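Local coordinates for protein nicotinate-nucleotide--dimethylbenzimidazole phosphoribosyltransferase (Thermus thermophilus HB8, PDB 1WX1) that probably catalyses the transfer of phosphoribose from nicotinate mononucleotide to 5,6-dimethylbenzimidazole, giving alpha-ribazole 5'-phosphate and nicotinate for cobalamin biosynthesis, at residues 11-16 with 320-325; 56-61 with 123-128; 232-237 with 258-263. One frame throughout, in Å; residues are numbered along the deposited sequence.

Contact 1 (11-16 with 320-325); sequences LRMDQL and RILHMA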
loop_
_atom_site.group_PDB
_atom_site.type_symbol
_atom_site.label_atom_id
_atom_site.label_comp_id
_atom_site.label_asym_id
_atom_site.label_seq_id
_atom_site.Cartn_x
_atom_site.Cartn_y
_atom_site.Cartn_z
ATOM N N LEU A 11 6.277 -24.192 0.175
ATOM C CA LEU A 11 7.604 -24.743 0.458
ATOM C C LEU A 11 8.709 -23.799 -0.010
ATOM O O LEU A 11 9.678 -23.555 0.713
ATOM C CB LEU A 11 7.797 -26.086 -0.243
ATOM C CG LEU A 11 6.964 -27.296 0.166
ATOM C CD1 LEU A 11 7.484 -28.522 -0.579
ATOM C CD2 LEU A 11 7.060 -27.512 1.667
ATOM N N ARG A 12 8.575 -23.279 -1.228
ATOM C CA ARG A 12 9.586 -22.370 -1.758
ATOM C C ARG A 12 9.693 -21.119 -0.890
ATOM O O ARG A 12 10.792 -20.639 -0.607
ATOM C CB ARG A 12 9.261 -21.972 -3.205
ATOM C CG ARG A 12 10.327 -21.072 -3.813
ATOM C CD ARG A 12 10.048 -20.673 -5.261
ATOM N NE ARG A 12 11.109 -19.794 -5.757
ATOM C CZ ARG A 12 12.337 -20.201 -6.067
ATOM N NH1 ARG A 12 12.665 -21.483 -5.948
ATOM N NH2 ARG A 12 13.251 -19.325 -6.469
ATOM N N MET A 13 8.542 -20.602 -0.470
ATOM C CA MET A 13 8.472 -19.409 0.371
ATOM C C MET A 13 9.328 -19.597 1.621
ATOM O O MET A 13 10.119 -18.725 1.994
ATOM C CB MET A 13 7.018 -19.148 0.778
ATOM C CG MET A 13 6.798 -17.909 1.630
ATOM S SD MET A 13 7.160 -16.366 0.755
ATOM C CE MET A 13 5.741 -16.293 -0.380
ATOM N N ASP A 14 9.163 -20.749 2.261
ATOM C CA ASP A 14 9.908 -21.068 3.472
ATOM C C ASP A 14 11.414 -21.155 3.232
ATOM O O ASP A 14 12.199 -21.068 4.176
ATOM C CB ASP A 14 9.405 -22.389 4.067
ATOM C CG ASP A 14 10.114 -22.751 5.358
ATOM O OD1 ASP A 14 10.794 -23.799 5.394
ATOM O OD2 ASP A 14 9.998 -21.982 6.337
ATOM N N GLN A 15 11.819 -21.321 1.975
ATOM C CA GLN A 15 13.238 -21.423 1.648
ATOM C C GLN A 15 13.842 -20.194 0.967
ATOM O O GLN A 15 15.008 -20.213 0.574
ATOM C CB GLN A 15 13.490 -22.663 0.784
ATOM C CG GLN A 15 13.333 -23.975 1.550
ATOM C CD GLN A 15 14.282 -24.073 2.741
ATOM O OE1 GLN A 15 15.503 -24.110 2.575
ATOM N NE2 GLN A 15 13.722 -24.111 3.950
ATOM N N LEU A 16 13.061 -19.127 0.829
ATOM C CA LEU A 16 13.563 -17.909 0.200
ATOM C C LEU A 16 14.568 -17.217 1.113
ATOM O O LEU A 16 14.531 -17.394 2.329
ATOM C CB LEU A 16 12.411 -16.954 -0.123
ATOM C CG LEU A 16 11.407 -17.449 -1.167
ATOM C CD1 LEU A 16 10.372 -16.361 -1.411
ATOM C CD2 LEU A 16 12.129 -17.811 -2.469
ATOM N N ARG A 320 6.151 -11.247 -7.065
ATOM C CA ARG A 320 7.601 -11.277 -7.250
ATOM C C ARG A 320 8.367 -11.923 -6.092
ATOM O O ARG A 320 9.518 -12.328 -6.257
ATOM C CB ARG A 320 8.138 -9.859 -7.469
ATOM C CG ARG A 320 7.602 -9.162 -8.716
ATOM C CD ARG A 320 7.881 -9.970 -9.977
ATOM N NE ARG A 320 9.299 -10.299 -10.130
ATOM C CZ ARG A 320 9.808 -10.921 -11.191
ATOM N NH1 ARG A 320 9.015 -11.278 -12.195
ATOM N NH2 ARG A 320 11.108 -11.191 -11.249
ATOM N N ILE A 321 7.746 -12.014 -4.921
ATOM C CA ILE A 321 8.422 -12.622 -3.776
ATOM C C ILE A 321 8.927 -14.015 -4.125
ATOM O O ILE A 321 10.055 -14.379 -3.792
ATOM C CB ILE A 321 7.486 -12.739 -2.545
ATOM C CG1 ILE A 321 7.155 -11.348 -2.006
ATOM C CG2 ILE A 321 8.161 -13.568 -1.454
ATOM C CD1 ILE A 321 6.125 -11.347 -0.887
ATOM N N LEU A 322 8.089 -14.787 -4.808
ATOM C CA LEU A 322 8.439 -16.151 -5.186
ATOM C C LEU A 322 9.529 -16.217 -6.256
ATOM O O LEU A 322 10.022 -17.293 -6.584
ATOM C CB LEU A 322 7.180 -16.901 -5.630
ATOM C CG LEU A 322 6.261 -17.249 -4.446
ATOM C CD1 LEU A 322 4.848 -17.551 -4.919
ATOM C CD2 LEU A 322 6.849 -18.437 -3.695
ATOM N N HIS A 323 9.908 -15.058 -6.785
ATOM C CA HIS A 323 10.960 -14.990 -7.788
ATOM C C HIS A 323 12.308 -14.750 -7.100
ATOM O O HIS A 323 13.353 -14.710 -7.752
ATOM C CB HIS A 323 10.658 -13.880 -8.795
ATOM C CG HIS A 323 9.502 -14.191 -9.696
ATOM N ND1 HIS A 323 9.670 -14.604 -11.005
ATOM C CD2 HIS A 323 8.170 -14.187 -9.473
ATOM C CE1 HIS A 323 8.489 -14.837 -11.543
ATOM N NE2 HIS A 323 7.558 -14.594 -10.639
ATOM N N MET A 324 12.277 -14.584 -5.782
ATOM C CA MET A 324 13.502 -14.389 -5.014
ATOM C C MET A 324 14.283 -15.694 -5.081
ATOM O O MET A 324 13.732 -16.740 -5.430
ATOM C CB MET A 324 13.199 -14.107 -3.542
ATOM C CG MET A 324 12.701 -12.714 -3.223
ATOM S SD MET A 324 12.183 -12.640 -1.499
ATOM C CE MET A 324 13.762 -12.859 -0.653
ATOM N N ALA A 325 15.562 -15.633 -4.737
ATOM C CA ALA A 325 16.394 -16.829 -4.729
ATOM C C ALA A 325 16.217 -17.512 -3.379
ATOM O O ALA A 325 15.920 -16.852 -2.378
ATOM C CB ALA A 325 17.853 -16.448 -4.925
#

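Contact 2 (56-61 with 123-128); sequences HGVVAE and ANLAQG. With NA (sodium ion), chain C.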
loop_
_atom_site.group_PDB
_atom_site.type_symbol
_atom_site.label_atom_id
_atom_site.label_comp_id
_atom_site.label_asym_id
_atom_site.label_seq_id
_atom_site.Cartn_x
_atom_site.Cartn_y
_atom_site.Cartn_z
ATOM N N HIS A 56 -29.811 5.951 -8.490
ATOM C CA HIS A 56 -30.684 5.313 -7.512
ATOM C C HIS A 56 -31.905 6.152 -7.136
ATOM O O HIS A 56 -31.775 7.327 -6.792
ATOM C CB HIS A 56 -29.869 5.024 -6.249
ATOM C CG HIS A 56 -28.686 4.142 -6.485
ATOM N ND1 HIS A 56 -28.673 2.803 -6.153
ATOM C CD2 HIS A 56 -27.480 4.394 -7.055
ATOM C CE1 HIS A 56 -27.520 2.270 -6.508
ATOM N NE2 HIS A 56 -26.777 3.218 -7.059
ATOM N N GLY A 57 -33.085 5.540 -7.190
ATOM C CA GLY A 57 -34.296 6.255 -6.834
ATOM C C GLY A 57 -34.339 6.590 -5.353
ATOM O O GLY A 57 -35.054 7.503 -4.938
ATOM N N VAL A 58 -33.562 5.867 -4.550
ATOM C CA VAL A 58 -33.545 6.096 -3.107
ATOM C C VAL A 58 -33.001 7.475 -2.716
ATOM O O VAL A 58 -33.105 7.880 -1.559
ATOM C CB VAL A 58 -32.760 4.969 -2.367
ATOM C CG1 VAL A 58 -31.267 5.158 -2.532
ATOM C CG2 VAL A 58 -33.159 4.932 -0.889
ATOM N N VAL A 59 -32.435 8.207 -3.674
ATOM C CA VAL A 59 -31.928 9.539 -3.363
ATOM C C VAL A 59 -33.086 10.417 -2.903
ATOM O O VAL A 59 -32.881 11.436 -2.252
ATOM C CB VAL A 59 -31.264 10.223 -4.582
ATOM C CG1 VAL A 59 -29.996 9.472 -4.978
ATOM C CG2 VAL A 59 -32.247 10.287 -5.743
ATOM N N ALA A 60 -34.305 10.014 -3.245
ATOM C CA ALA A 60 -35.486 10.776 -2.863
ATOM C C ALA A 60 -35.711 10.735 -1.350
ATOM O O ALA A 60 -36.492 11.523 -0.813
ATOM C CB ALA A 60 -36.713 10.241 -3.595
ATOM N N GLU A 61 -35.026 9.817 -0.672
ATOM C CA GLU A 61 -35.147 9.679 0.778
ATOM C C GLU A 61 -34.161 10.579 1.526
ATOM O O GLU A 61 -34.049 10.506 2.755
ATOM C CB GLU A 61 -34.908 8.225 1.195
ATOM C CG GLU A 61 -35.912 7.219 0.641
ATOM C CD GLU A 61 -37.340 7.518 1.062
ATOM O OE1 GLU A 61 -37.549 7.863 2.241
ATOM O OE2 GLU A 61 -38.255 7.396 0.222
ATOM N N ALA A 123 -35.806 2.342 -9.182
ATOM C CA ALA A 123 -36.960 2.927 -8.510
ATOM C C ALA A 123 -36.469 3.102 -7.066
ATOM O O ALA A 123 -35.398 2.605 -6.720
ATOM C CB ALA A 123 -38.149 1.959 -8.558
ATOM N N ASN A 124 -37.240 3.802 -6.237
ATOM C CA ASN A 124 -36.877 4.039 -4.837
ATOM C C ASN A 124 -36.971 2.730 -4.050
ATOM O O ASN A 124 -38.067 2.239 -3.790
ATOM C CB ASN A 124 -37.831 5.071 -4.225
ATOM C CG ASN A 124 -37.396 5.530 -2.847
ATOM O OD1 ASN A 124 -36.612 4.865 -2.170
ATOM N ND2 ASN A 124 -37.920 6.672 -2.417
ATOM N N LEU A 125 -35.825 2.183 -3.654
ATOM C CA LEU A 125 -35.795 0.912 -2.928
ATOM C C LEU A 125 -36.496 0.937 -1.569
ATOM O O LEU A 125 -36.822 -0.114 -1.013
ATOM C CB LEU A 125 -34.337 0.448 -2.751
ATOM C CG LEU A 125 -33.429 1.257 -1.819
ATOM C CD1 LEU A 125 -33.590 0.757 -0.388
ATOM C CD2 LEU A 125 -31.974 1.096 -2.255
ATOM N N ALA A 126 -36.720 2.129 -1.024
ATOM C CA ALA A 126 -37.389 2.244 0.265
ATOM C C ALA A 126 -38.904 2.140 0.128
ATOM O O ALA A 126 -39.612 1.927 1.119
ATOM C CB ALA A 126 -37.025 3.572 0.935
ATOM N N GLN A 127 -39.400 2.278 -1.098
ATOM C CA GLN A 127 -40.841 2.252 -1.341
ATOM C C GLN A 127 -41.323 1.080 -2.189
ATOM O O GLN A 127 -42.526 0.853 -2.306
ATOM C CB GLN A 127 -41.268 3.562 -2.009
ATOM C CG GLN A 127 -40.805 4.810 -1.265
ATOM C CD GLN A 127 -41.431 4.944 0.113
ATOM O OE1 GLN A 127 -42.439 4.303 0.417
ATOM N NE2 GLN A 127 -40.830 5.765 0.955
ATOM N N GLY A 128 -40.393 0.348 -2.791
ATOM C CA GLY A 128 -40.775 -0.781 -3.622
ATOM C C GLY A 128 -39.549 -1.397 -4.268
ATOM O O GLY A 128 -38.438 -0.929 -4.029
HETATM NA NA NA C . -44.584 1.887 -3.200
HETATM O O HOH W 1 -33.362 2.999 -5.013
HETATM O O HOH W 2 -45.701 0.423 -1.152
HETATM O O HOH W 3 -44.708 -0.502 -4.463
HETATM O O HOH W 4 -43.146 2.934 -5.182
#

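Contact 3 (232-237 with 258-263); sequences AIAGIY and ALLAWK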
loop_
_atom_site.group_PDB
_atom_site.type_symbol
_atom_site.label_atom_id
_atom_site.label_comp_id
_atom_site.label_asym_id
_atom_site.label_seq_id
_atom_site.Cartn_x
_atom_site.Cartn_y
_atom_site.Cartn_z
ATOM N N ALA A 232 -24.210 -5.233 -11.770
ATOM C CA ALA A 232 -23.228 -5.258 -12.851
ATOM C C ALA A 232 -21.864 -5.625 -12.269
ATOM O O ALA A 232 -21.080 -6.342 -12.895
ATOM C CB ALA A 232 -23.155 -3.892 -13.532
ATOM N N ILE A 233 -21.587 -5.134 -11.064
ATOM C CA ILE A 233 -20.321 -5.425 -10.410
ATOM C C ILE A 233 -20.203 -6.923 -10.137
ATOM O O ILE A 233 -19.125 -7.503 -10.271
ATOM C CB ILE A 233 -20.168 -4.575 -9.132
ATOM C CG1 ILE A 233 -19.815 -3.137 -9.552
ATOM C CG2 ILE A 233 -19.090 -5.158 -8.211
ATOM C CD1 ILE A 233 -19.953 -2.100 -8.457
ATOM N N ALA A 234 -21.315 -7.555 -9.778
ATOM C CA ALA A 234 -21.307 -8.998 -9.549
ATOM C C ALA A 234 -20.927 -9.682 -10.872
ATOM O O ALA A 234 -20.188 -10.670 -10.885
ATOM C CB ALA A 234 -22.680 -9.462 -9.098
ATOM N N GLY A 235 -21.432 -9.142 -11.981
ATOM C CA GLY A 235 -21.127 -9.702 -13.288
ATOM C C GLY A 235 -19.660 -9.557 -13.639
ATOM O O GLY A 235 -19.056 -10.457 -14.232
ATOM N N ILE A 236 -19.080 -8.418 -13.277
ATOM C CA ILE A 236 -17.671 -8.167 -13.545
ATOM C C ILE A 236 -16.825 -9.227 -12.840
ATOM O O ILE A 236 -15.924 -9.813 -13.447
ATOM C CB ILE A 236 -17.264 -6.756 -13.052
ATOM C CG1 ILE A 236 -17.935 -5.702 -13.939
ATOM C CG2 ILE A 236 -15.731 -6.600 -13.053
ATOM C CD1 ILE A 236 -17.899 -4.291 -13.359
ATOM N N TYR A 237 -17.127 -9.487 -11.569
ATOM C CA TYR A 237 -16.365 -10.476 -10.810
ATOM C C TYR A 237 -16.614 -11.915 -11.266
ATOM O O TYR A 237 -15.689 -12.727 -11.283
ATOM C CB TYR A 237 -16.645 -10.325 -9.306
ATOM C CG TYR A 237 -15.960 -9.117 -8.683
ATOM C CD1 TYR A 237 -16.692 -8.158 -7.983
ATOM C CD2 TYR A 237 -14.582 -8.933 -8.800
ATOM C CE1 TYR A 237 -16.073 -7.045 -7.421
ATOM C CE2 TYR A 237 -13.950 -7.819 -8.237
ATOM C CZ TYR A 237 -14.706 -6.879 -7.550
ATOM O OH TYR A 237 -14.101 -5.761 -7.024
ATOM N N ALA A 258 -19.620 -7.888 -4.916
ATOM C CA ALA A 258 -18.851 -9.129 -4.828
ATOM C C ALA A 258 -19.589 -10.178 -3.991
ATOM O O ALA A 258 -19.523 -11.372 -4.288
ATOM C CB ALA A 258 -17.480 -8.851 -4.227
ATOM N N LEU A 259 -20.278 -9.736 -2.941
ATOM C CA LEU A 259 -21.033 -10.656 -2.086
ATOM C C LEU A 259 -22.121 -11.334 -2.906
ATOM O O LEU A 259 -22.389 -12.536 -2.746
ATOM C CB LEU A 259 -21.666 -9.903 -0.908
ATOM C CG LEU A 259 -20.720 -9.461 0.211
ATOM C CD1 LEU A 259 -21.500 -8.660 1.246
ATOM C CD2 LEU A 259 -20.078 -10.684 0.860
ATOM N N LEU A 260 -22.754 -10.561 -3.786
ATOM C CA LEU A 260 -23.800 -11.101 -4.640
ATOM C C LEU A 260 -23.210 -12.164 -5.565
ATOM O O LEU A 260 -23.790 -13.238 -5.747
ATOM C CB LEU A 260 -24.446 -9.983 -5.470
ATOM C CG LEU A 260 -25.508 -10.426 -6.482
ATOM C CD1 LEU A 260 -26.584 -11.256 -5.792
ATOM C CD2 LEU A 260 -26.117 -9.197 -7.145
ATOM N N ALA A 261 -22.049 -11.863 -6.142
ATOM C CA ALA A 261 -21.373 -12.796 -7.039
ATOM C C ALA A 261 -21.017 -14.074 -6.274
ATOM O O ALA A 261 -21.188 -15.187 -6.780
ATOM C CB ALA A 261 -20.105 -12.150 -7.608
ATOM N N TRP A 262 -20.518 -13.898 -5.055
ATOM C CA TRP A 262 -20.136 -15.011 -4.197
ATOM C C TRP A 262 -21.337 -15.917 -3.921
ATOM O O TRP A 262 -21.225 -17.145 -3.953
ATOM C CB TRP A 262 -19.565 -14.465 -2.884
ATOM C CG TRP A 262 -19.151 -15.511 -1.899
ATOM C CD1 TRP A 262 -18.473 -16.668 -2.162
ATOM C CD2 TRP A 262 -19.330 -15.465 -0.483
ATOM N NE1 TRP A 262 -18.229 -17.354 -0.993
ATOM C CE2 TRP A 262 -18.768 -16.642 0.060
ATOM C CE3 TRP A 262 -19.959 -14.561 0.393
ATOM C CZ2 TRP A 262 -18.753 -16.920 1.428
ATOM C CZ3 TRP A 262 -19.952 -14.835 1.762
ATOM C CH2 TRP A 262 -19.372 -16.017 2.260
ATOM N N LYS A 263 -22.488 -15.308 -3.658
ATOM C CA LYS A 263 -23.700 -16.073 -3.390
ATOM C C LYS A 263 -24.107 -16.894 -4.604
ATOM O O LYS A 263 -24.691 -17.964 -4.467
ATOM C CB LYS A 263 -24.846 -15.139 -2.987
ATOM C CG LYS A 263 -24.622 -14.475 -1.644
ATOM C CD LYS A 263 -24.337 -15.517 -0.574
ATOM C CE LYS A 263 -23.943 -14.873 0.744
ATOM N NZ LYS A 263 -23.580 -15.913 1.743
#

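Contact 1 (11-16 with 320-325)
Arg12 reaches from helix 3-14 to two backbone carbonyls of the type I beta turn Ile321 to Met324, at the C-terminal part of helix 306-321. Its CG is anti to the backbone N (chi1 -177°) and the chain stays extended as far as NE, which donates to Leu322 O at 2.8 Å. That oxygen sits at the guanidinium edge, close to its plane, and the N-H points fairly straight at it (157°). From the same group NH2 makes a second, weak bond of 2.8 Å to Met324 O, strongly bent. Glu329 forms a salt bridge with NH1, and this acid is likely to balance a charge that Lys41 crowds. An alanine in place of Arg12 would probably leave the carbonyls of Leu322 and Met324 without these donors and Glu329 without its mate.

The apolar part lies around the CG2 methyl of Ile321. Met13, bent at chi2 and chi3, brings SD to 3.7 Å from Ile321 CG2, while its CE reaches Leu322 CD2 at 4.1 Å. Leu16 crosses Ile321 at about a right angle, with CD1 3.6 Å from Ile321 CG2, and its other methyl, CD2, lies 4.0 Å from Met324 CB.

The second subunit packs on Ile321 and Met324. The arrangement is that of a helix arginine donating to carbonyls of a beta turn, and it joins segments near the two ends of the chain beside the dimer interface.

Contact 2 (56-61 with 123-128)
Glu61 OE2 is gripped by two side-chain amides of the facing loop. Asn124 ND2 donates to its anti lone pair at 2.8 Å, whereas Gln127 NE2, 3.1 Å from Glu61 OE2, approaches from above the carboxylate plane along an almost straight N-H (175°). Asn124 CG is anti to the backbone N (chi1 -171°), and ND2 extends from there to Glu61. The other end of the amide is also engaged: Asn124 OD1 accepts from Ala126 N at 3.0 Å, closing an Asx turn that, together with the bond to Glu61, is likely to limit rotation of the amide.

Beside the polar cluster, Val58 CG2 packs on Leu125 CG at 3.8 Å, and Glu61 CG lies against Ala126 CB. Gly57 lies so near the opposing backbone, its C 3.6 Å from Asn124 CA, that a CB there would clash with Ala123 and Asn124. One water accepts from Leu125 N, donates to Ala123 O and takes a weaker bond from Val58 N, bridging the loops. Gln127 O binds a sodium ion at 2.5 Å, which three waters also ligate.

Arg207 of helix 195-210 donates through NE to Ala126 O. With two neutral amides as its donors here, the Glu61 carboxylate is probably held in direction more than neutralised, and it ties together two loops that follow strands of the parallel sheet.

Contact 3 (232-237 with 258-263)
Ala234 and Ala261 bring helices 228-242 and 252-264 together, their CA atoms only 4.6 Å apart. The axes of the short segments approach to 7.7 Å and cross at -59°, a close approach that small side chains at the crossing allow. The Ala261 methyl is the bump on one side: its CB settles against the backbone of the facing helix, 3.6 Å from Ala234 O, and also meets Tyr237 CB at 4.3 Å. In return the Ala234 methyl sits against Leu260 and the backbone N of Ala261, with CB 4.0 Å from Leu260 CD2 and 3.9 Å from Ala261 N. Leu260 CG, anti to its backbone N (chi1 176°), stands at about the same distance from this methyl as CD2.

One turn further along, Tyr237 supplies the larger bump. Its ring comes obliquely to the Ala258 methyl, which lies 3.9 Å from both Tyr237 CD1 and CE1, so the CD1-CE1 bond lies against that small residue. Strand 247-249 supports the same ring through Leu247 and Leu249, and the hydroxyl is hydrogen-bonded to Val248 O.

All six touching residues are buried, and between the two segments the join is made by van der Waals contact alone. The chemistry therefore implies a seam that depends on shape: small alanine methyls allow the close helix spacing, while the one polar side-chain end among them, the tyrosine hydroxyl, is satisfied by the sheet.

The three contacts are spread widely over the chain. The centre of contact 3 is nearest the chain centre, about 8 Å away, whereas the centres of contacts 1 and 2 lie about 29 and 23 Å out, on opposite sides of it and 52 Å apart. In sequence, contact 1 joins segments near the two ends of the chain and so spans both others, which follow one another in series. Contacts 2 and 3 are the nearest pair, about 9 Å between nearest atoms, and helix 167-179 packs against both. The Ile233 side chain of contact 3 is about 10 Å from that of Glu304, the predicted proton acceptor; contacts 1 and 2 lie away from it, and the sodium ion belongs to contact 2.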